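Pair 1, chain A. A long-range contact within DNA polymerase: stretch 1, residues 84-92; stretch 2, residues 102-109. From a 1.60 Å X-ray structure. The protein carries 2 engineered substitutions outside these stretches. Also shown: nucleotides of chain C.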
# COMPACT_ATOMS: atom_id res chain seq x y z
N ASP A 84 6.36 -23.65 16.99
CA ASP A 84 5.50 -24.67 17.61
C ASP A 84 4.95 -24.30 18.98
O ASP A 84 4.33 -25.13 19.66
CB ASP A 84 6.27 -25.98 17.71
CG ASP A 84 6.60 -26.56 16.35
OD1 ASP A 84 5.85 -26.29 15.39
OD2 ASP A 84 7.61 -27.29 16.26
N GLY A 85 5.16 -23.06 19.40
CA GLY A 85 4.59 -22.56 20.64
C GLY A 85 5.09 -23.28 21.88
O GLY A 85 4.31 -23.57 22.78
N LEU A 86 6.38 -23.58 21.92
CA LEU A 86 6.98 -24.19 23.09
C LEU A 86 7.15 -23.17 24.20
O LEU A 86 7.26 -21.97 23.94
CB LEU A 86 8.34 -24.78 22.75
CG LEU A 86 8.35 -25.92 21.74
CD1 LEU A 86 9.78 -26.35 21.52
CD2 LEU A 86 7.49 -27.09 22.19
N PRO A 87 7.19 -23.63 25.47
CA PRO A 87 7.41 -22.69 26.57
C PRO A 87 8.72 -21.94 26.41
O PRO A 87 9.72 -22.52 25.99
CB PRO A 87 7.45 -23.60 27.80
CG PRO A 87 6.71 -24.79 27.42
CD PRO A 87 7.01 -25.00 25.96
N ASN A 88 8.70 -20.65 26.75
CA ASN A 88 9.88 -19.78 26.67
C ASN A 88 10.44 -19.67 25.27
O ASN A 88 11.63 -19.66 25.06
CB ASN A 88 10.97 -20.21 27.66
CG ASN A 88 10.52 -20.07 29.07
OD1 ASN A 88 10.04 -19.02 29.47
ND2 ASN A 88 10.67 -21.14 29.85
N THR A 89 9.53 -19.54 24.32
CA THR A 89 9.91 -19.27 22.93
C THR A 89 8.96 -18.24 22.35
O THR A 89 7.93 -17.91 22.95
CB THR A 89 9.84 -20.53 22.05
OG1 THR A 89 8.47 -20.93 21.89
CG2 THR A 89 10.67 -21.69 22.64
N TYR A 90 9.30 -17.73 21.17
CA TYR A 90 8.45 -16.79 20.44
C TYR A 90 8.34 -17.25 19.00
O TYR A 90 9.24 -17.90 18.46
CB TYR A 90 8.96 -15.34 20.53
CG TYR A 90 10.27 -15.12 19.81
CD1 TYR A 90 10.30 -14.57 18.54
CD2 TYR A 90 11.47 -15.46 20.40
CE1 TYR A 90 11.47 -14.37 17.87
CE2 TYR A 90 12.69 -15.27 19.73
CZ TYR A 90 12.67 -14.72 18.47
OH TYR A 90 13.84 -14.53 17.76
N ASN A 91 7.18 -17.00 18.41
CA ASN A 91 6.90 -17.27 17.00
C ASN A 91 6.74 -15.91 16.32
O ASN A 91 6.49 -14.89 16.98
CB ASN A 91 5.62 -18.10 16.87
CG ASN A 91 5.34 -18.56 15.44
OD1 ASN A 91 6.23 -18.63 14.60
ND2 ASN A 91 4.09 -18.90 15.17
N THR A 92 6.91 -15.88 15.00
CA THR A 92 6.72 -14.66 14.23
C THR A 92 5.96 -14.94 12.94
O THR A 92 5.96 -16.06 12.45
CB THR A 92 8.06 -13.99 13.85
OG1 THR A 92 8.88 -14.94 13.17
CG2 THR A 92 8.81 -13.53 15.07
N MET A 102 3.34 -10.20 13.21
CA MET A 102 3.10 -10.79 14.53
C MET A 102 4.39 -11.24 15.17
O MET A 102 5.27 -11.80 14.52
CB MET A 102 2.14 -12.00 14.42
CG MET A 102 1.74 -12.60 15.78
SD MET A 102 0.92 -14.18 15.62
CE MET A 102 2.32 -15.21 15.21
N ILE A 103 4.47 -11.02 16.49
CA ILE A 103 5.40 -11.70 17.39
C ILE A 103 4.55 -12.29 18.51
O ILE A 103 3.84 -11.55 19.17
CB ILE A 103 6.42 -10.74 18.02
CG1 ILE A 103 7.18 -9.95 16.96
CG2 ILE A 103 7.41 -11.53 18.91
CD1 ILE A 103 7.99 -8.77 17.54
N ASP A 104 4.60 -13.60 18.69
CA ASP A 104 3.77 -14.31 19.69
C ASP A 104 4.72 -14.93 20.70
O ASP A 104 5.47 -15.85 20.37
CB ASP A 104 2.93 -15.36 19.00
CG ASP A 104 1.86 -15.97 19.89
OD1 ASP A 104 1.11 -16.84 19.40
OD2 ASP A 104 1.78 -15.58 21.07
N ILE A 105 4.70 -14.42 21.93
CA ILE A 105 5.65 -14.83 22.95
C ILE A 105 4.96 -15.81 23.88
O ILE A 105 3.97 -15.46 24.54
CB ILE A 105 6.15 -13.60 23.75
CG1 ILE A 105 6.79 -12.56 22.82
CG2 ILE A 105 7.13 -14.04 24.87
CD1 ILE A 105 6.93 -11.20 23.45
N CYS A 106 5.47 -17.03 23.91
CA CYS A 106 4.85 -18.14 24.66
C CYS A 106 5.56 -18.36 25.97
O CYS A 106 6.75 -18.68 25.97
CB CYS A 106 4.96 -19.43 23.86
SG CYS A 106 4.25 -20.84 24.68
N LEU A 107 4.85 -18.27 27.08
CA LEU A 107 5.42 -18.59 28.39
C LEU A 107 5.24 -20.06 28.75
O LEU A 107 6.07 -20.63 29.47
CB LEU A 107 4.81 -17.68 29.46
CG LEU A 107 5.29 -16.22 29.48
CD1 LEU A 107 6.80 -16.17 29.70
CD2 LEU A 107 4.87 -15.44 28.23
N GLY A 108 4.19 -20.68 28.24
CA GLY A 108 3.89 -22.07 28.52
C GLY A 108 2.45 -22.14 28.95
O GLY A 108 1.62 -21.37 28.45
N TYR A 109 2.17 -23.06 29.88
CA TYR A 109 0.84 -23.27 30.42
C TYR A 109 0.84 -23.18 31.94
O TYR A 109 1.78 -23.66 32.61
CB TYR A 109 0.29 -24.63 29.96
CG TYR A 109 0.11 -24.75 28.46
CD1 TYR A 109 1.15 -25.18 27.66
CD2 TYR A 109 -1.11 -24.45 27.86
CE1 TYR A 109 0.99 -25.29 26.28
CE2 TYR A 109 -1.28 -24.57 26.49
CZ TYR A 109 -0.22 -24.98 25.70
OH TYR A 109 -0.37 -25.10 24.33
P DG C 2 -4.56 -19.85 7.33
OP1 DG C 2 -5.93 -19.93 6.78
OP2 DG C 2 -3.40 -20.21 6.48
O5' DG C 2 -4.32 -18.39 7.97
C5' DG C 2 -5.32 -17.91 8.86
C4' DG C 2 -5.02 -16.58 9.54
O4' DG C 2 -4.21 -16.80 10.70
C3' DG C 2 -4.26 -15.53 8.75
O3' DG C 2 -4.89 -14.31 9.05
C2' DG C 2 -2.84 -15.54 9.29
C1' DG C 2 -3.14 -15.87 10.74
N9 DG C 2 -2.12 -16.58 11.48
C8 DG C 2 -1.22 -17.51 11.01
N7 DG C 2 -0.46 -18.00 11.95
C5 DG C 2 -0.91 -17.35 13.10
C6 DG C 2 -0.46 -17.46 14.43
O6 DG C 2 0.45 -18.19 14.86
N1 DG C 2 -1.18 -16.64 15.30
C2 DG C 2 -2.21 -15.80 14.93
N2 DG C 2 -2.79 -15.07 15.90
N3 DG C 2 -2.63 -15.69 13.67
C4 DG C 2 -1.94 -16.49 12.83
O HOH W 1 1.37 -23.50 22.78
O HOH W 2 1.64 -18.16 17.10

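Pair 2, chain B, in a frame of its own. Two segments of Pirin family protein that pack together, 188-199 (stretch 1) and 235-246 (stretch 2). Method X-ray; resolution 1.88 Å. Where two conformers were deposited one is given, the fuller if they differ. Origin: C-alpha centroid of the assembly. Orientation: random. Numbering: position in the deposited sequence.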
# COMPACT_ATOMS: atom_id res chain seq x y z
N GLY B 188 -7.58 0.12 9.01
CA GLY B 188 -8.50 -0.27 10.06
C GLY B 188 -9.94 -0.27 9.62
O GLY B 188 -10.24 -0.32 8.41
N LYS B 189 -10.80 -0.26 10.63
CA LYS B 189 -12.21 -0.32 10.44
C LYS B 189 -12.89 0.71 11.35
O LYS B 189 -12.57 0.81 12.55
CB LYS B 189 -12.72 -1.73 10.76
CG LYS B 189 -14.22 -1.93 10.66
CD LYS B 189 -14.63 -3.28 11.20
CE LYS B 189 -16.12 -3.51 11.20
NZ LYS B 189 -16.47 -4.70 12.01
N LEU B 190 -13.81 1.45 10.77
CA LEU B 190 -14.63 2.40 11.51
C LEU B 190 -16.06 1.85 11.47
O LEU B 190 -16.61 1.63 10.38
CB LEU B 190 -14.59 3.77 10.84
CG LEU B 190 -13.22 4.37 10.63
CD1 LEU B 190 -13.34 5.74 9.98
CD2 LEU B 190 -12.45 4.46 11.94
N VAL B 191 -16.66 1.68 12.64
CA VAL B 191 -17.99 1.10 12.73
C VAL B 191 -19.04 2.21 12.52
O VAL B 191 -18.95 3.35 13.06
CB VAL B 191 -18.19 0.39 14.09
CG1 VAL B 191 -19.63 -0.04 14.31
CG2 VAL B 191 -17.24 -0.79 14.22
N LYS B 192 -20.11 1.78 11.81
CA LYS B 192 -21.20 2.66 11.50
C LYS B 192 -21.64 3.43 12.75
O LYS B 192 -21.77 2.85 13.84
CB LYS B 192 -22.35 1.81 10.95
CG LYS B 192 -23.63 2.56 10.62
CD LYS B 192 -24.70 1.66 10.05
CE LYS B 192 -25.96 2.41 9.70
NZ LYS B 192 -27.05 1.48 9.31
N GLY B 193 -21.83 4.72 12.55
CA GLY B 193 -22.34 5.63 13.59
C GLY B 193 -21.25 6.19 14.50
O GLY B 193 -21.56 6.91 15.43
N GLN B 194 -19.98 5.89 14.25
CA GLN B 194 -18.93 6.43 15.12
C GLN B 194 -18.07 7.46 14.37
O GLN B 194 -17.74 7.23 13.18
CB GLN B 194 -18.04 5.30 15.64
CG GLN B 194 -18.82 4.28 16.46
CD GLN B 194 -19.40 4.88 17.72
OE1 GLN B 194 -18.75 5.65 18.44
NE2 GLN B 194 -20.63 4.52 18.02
N LYS B 195 -17.70 8.51 15.12
CA LYS B 195 -16.90 9.63 14.64
C LYS B 195 -15.52 9.66 15.32
O LYS B 195 -15.42 9.37 16.52
CB LYS B 195 -17.59 10.96 14.94
CG LYS B 195 -16.80 12.16 14.42
CD LYS B 195 -17.54 13.48 14.47
CE LYS B 195 -16.69 14.61 13.93
NZ LYS B 195 -17.43 15.90 13.96
N HIS B 196 -14.50 10.08 14.56
CA HIS B 196 -13.12 10.09 15.03
C HIS B 196 -12.34 11.26 14.44
O HIS B 196 -12.46 11.56 13.26
CB HIS B 196 -12.44 8.79 14.64
CG HIS B 196 -13.30 7.61 14.92
ND1 HIS B 196 -13.34 7.01 16.17
CD2 HIS B 196 -14.18 6.94 14.14
CE1 HIS B 196 -14.20 6.02 16.15
NE2 HIS B 196 -14.72 5.94 14.89
N THR B 197 -11.52 11.89 15.28
CA THR B 197 -10.64 12.96 14.85
C THR B 197 -9.22 12.40 14.79
O THR B 197 -8.73 11.78 15.75
CB THR B 197 -10.75 14.18 15.78
OG1 THR B 197 -12.06 14.70 15.61
CG2 THR B 197 -9.74 15.27 15.47
N LEU B 198 -8.56 12.60 13.66
CA LEU B 198 -7.20 12.14 13.52
C LEU B 198 -6.29 13.36 13.40
O LEU B 198 -6.69 14.41 12.84
CB LEU B 198 -7.07 11.24 12.29
CG LEU B 198 -7.84 9.92 12.34
CD1 LEU B 198 -9.32 10.16 12.07
CD2 LEU B 198 -7.28 8.92 11.36
N TYR B 199 -5.09 13.22 13.95
CA TYR B 199 -4.07 14.25 13.89
C TYR B 199 -2.91 13.73 13.07
O TYR B 199 -2.43 12.59 13.29
CB TYR B 199 -3.60 14.66 15.29
CG TYR B 199 -4.72 15.21 16.12
CD1 TYR B 199 -5.14 16.52 15.98
CD2 TYR B 199 -5.38 14.40 17.03
CE1 TYR B 199 -6.19 17.02 16.74
CE2 TYR B 199 -6.42 14.89 17.80
CZ TYR B 199 -6.83 16.20 17.65
OH TYR B 199 -7.85 16.65 18.43
N GLY B 235 -2.37 22.19 7.61
CA GLY B 235 -3.33 21.72 8.63
C GLY B 235 -2.86 20.44 9.33
O GLY B 235 -1.99 19.69 8.83
N VAL B 236 -3.45 20.14 10.48
CA VAL B 236 -3.01 18.99 11.25
C VAL B 236 -4.17 18.06 11.58
O VAL B 236 -3.92 16.98 12.11
CB VAL B 236 -2.30 19.40 12.55
CG1 VAL B 236 -0.97 20.07 12.27
CG2 VAL B 236 -3.18 20.26 13.44
N GLU B 237 -5.41 18.41 11.33
CA GLU B 237 -6.42 17.47 11.78
C GLU B 237 -7.57 17.35 10.78
O GLU B 237 -7.85 18.25 9.98
CB GLU B 237 -6.93 17.89 13.16
CG GLU B 237 -8.15 18.78 13.13
CD GLU B 237 -8.68 19.18 14.50
OE1 GLU B 237 -7.90 19.75 15.27
OE2 GLU B 237 -9.88 18.90 14.80
N PHE B 238 -8.24 16.21 10.87
CA PHE B 238 -9.44 15.96 10.12
C PHE B 238 -10.26 14.93 10.88
O PHE B 238 -9.74 14.24 11.78
CB PHE B 238 -9.13 15.52 8.69
CG PHE B 238 -8.43 14.19 8.56
CD1 PHE B 238 -7.06 14.09 8.68
CD2 PHE B 238 -9.16 13.03 8.29
CE1 PHE B 238 -6.42 12.87 8.57
CE2 PHE B 238 -8.51 11.81 8.15
CZ PHE B 238 -7.14 11.73 8.29
N SER B 239 -11.52 14.82 10.50
CA SER B 239 -12.43 13.90 11.16
C SER B 239 -13.03 12.92 10.15
O SER B 239 -13.22 13.25 8.95
CB SER B 239 -13.52 14.64 11.91
OG SER B 239 -14.45 15.26 11.02
N LEU B 240 -13.36 11.75 10.65
CA LEU B 240 -14.03 10.72 9.88
C LEU B 240 -15.24 10.25 10.69
O LEU B 240 -15.14 9.97 11.89
CB LEU B 240 -13.08 9.54 9.62
CG LEU B 240 -11.87 9.78 8.73
CD1 LEU B 240 -11.07 8.50 8.59
CD2 LEU B 240 -12.27 10.28 7.35
N ASN B 241 -16.38 10.17 10.03
CA ASN B 241 -17.63 9.76 10.67
C ASN B 241 -18.26 8.69 9.79
O ASN B 241 -18.67 8.99 8.68
CB ASN B 241 -18.56 10.97 10.85
CG ASN B 241 -19.66 10.74 11.87
OD1 ASN B 241 -19.84 9.63 12.37
ND2 ASN B 241 -20.37 11.81 12.21
N ALA B 242 -18.29 7.45 10.26
CA ALA B 242 -18.79 6.34 9.43
C ALA B 242 -20.32 6.30 9.32
O ALA B 242 -21.03 6.29 10.32
CB ALA B 242 -18.26 5.04 9.97
N GLU B 243 -20.82 6.17 8.09
CA GLU B 243 -22.26 6.03 7.81
C GLU B 243 -22.59 4.53 7.65
O GLU B 243 -23.76 4.12 7.69
CB GLU B 243 -22.63 6.82 6.56
CG GLU B 243 -22.36 8.31 6.68
CD GLU B 243 -23.46 9.10 7.37
OE1 GLU B 243 -24.22 8.50 8.15
OE2 GLU B 243 -23.55 10.32 7.12
N GLU B 244 -21.53 3.75 7.44
CA GLU B 244 -21.58 2.29 7.28
C GLU B 244 -20.27 1.71 7.82
O GLU B 244 -19.28 2.43 7.89
CB GLU B 244 -21.62 1.86 5.80
CG GLU B 244 -22.83 2.33 5.00
CD GLU B 244 -22.69 2.01 3.52
OE1 GLU B 244 -21.82 1.16 3.19
OE2 GLU B 244 -23.42 2.61 2.70
N ASP B 245 -20.22 0.43 8.16
CA ASP B 245 -18.94 -0.17 8.57
C ASP B 245 -17.95 0.07 7.42
O ASP B 245 -18.28 -0.26 6.25
CB ASP B 245 -19.07 -1.68 8.80
CG ASP B 245 -19.75 -2.05 10.10
OD1 ASP B 245 -20.21 -1.14 10.83
OD2 ASP B 245 -19.81 -3.26 10.38
N THR B 246 -16.78 0.63 7.72
CA THR B 246 -15.86 1.06 6.68
C THR B 246 -14.44 0.51 6.90
O THR B 246 -13.91 0.63 7.99
CB THR B 246 -15.82 2.60 6.66
OG1 THR B 246 -17.13 3.11 6.38
CG2 THR B 246 -14.82 3.16 5.68
O HOH W 3 -18.89 -4.26 12.69
O HOH W 4 -15.45 17.33 12.02
O HOH W 5 -12.20 17.15 14.21

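Pair 1 and pair 2 share one backbone plan: a type II turn leads into a strand that runs antiparallel to a second strand, at 159° in pair 1 and 157° in pair 2. Fourteen central residues superpose at 0.7 Å. The turn spans Leu86(A) to Thr89(A) in one case and Val191(B) to Gln194(B) in the other, and its third position has positive phi in both: Asn88(A) at 60°, Gly193(B) at 86°. Glycine suits that angle, yet asparagine adopts it too.

The rule for docking the turn is a backbone amide aimed at the opposite strand. Gly193(B) N donates to Ala242(B) O at 2.8 Å with good geometry; its match, Asn88(A) N, reaches Cys106(A) O at 2.9 Å, but the bond is weak, and Thr89(A) N adds a second weak bond to the same oxygen, Cys106(A) O, at 3.3 Å. The return bond is firm in both, Cys106(A) N to Thr89(A) O at 2.8 Å and Ala242(B) N to Gln194(B) O at 3.0 Å.

Cys106(A) and Ala242(B) fill the same place under the turn. Cys106(A) SG lies 3.3 Å from both Gly85(A) O and Leu86(A) O. Ala242(B) has only a methyl, and Leu190(B) packs on it where pair 1 has Gly85(A): Leu190(B) CB sits 4.0 Å from Ala242(B) CB. Gly85(A) has a positive phi of 64°, which by itself favours glycine.

Asn91(A) and Asp104(A) match His196(B) and Leu240(B), and both pairs keep two backbone hydrogen bonds. The side chains diverge. At this step pair 1 is polar and partly exposed: water 2 joins Asn91(A) ND2 (3.2 Å) to Asp104(A) OD1 (2.7 Å) and reaches O6 of the DNA guanine, as befits a polymerase. In pair 2 both His196(B) and Leu240(B) are buried, with Leu240(B) CB 3.8 Å from Leu190(B) CD1. Further along, Met102(A) matches Phe238(B), their side-chain centres 2.1 Å apart after superposition.

On the other face, Tyr90(A) with Ile105(A) and Thr92(A) with Ile103(A) are buried pairs, with Tyr90(A) CB 4.2 Å from Ile105(A) CG1. Their matches, Lys195(B) with Asn241(B) and Thr197(B) with Ser239(B), are more open, and water 4 links Lys195(B) NZ (3.1 Å) to Ser239(B) OG (2.5 Å). In these two cases, then, the same ladder carries buried side chains at Tyr90(A), Ile105(A), Thr92(A) and Ile103(A) but more open ones at their matches.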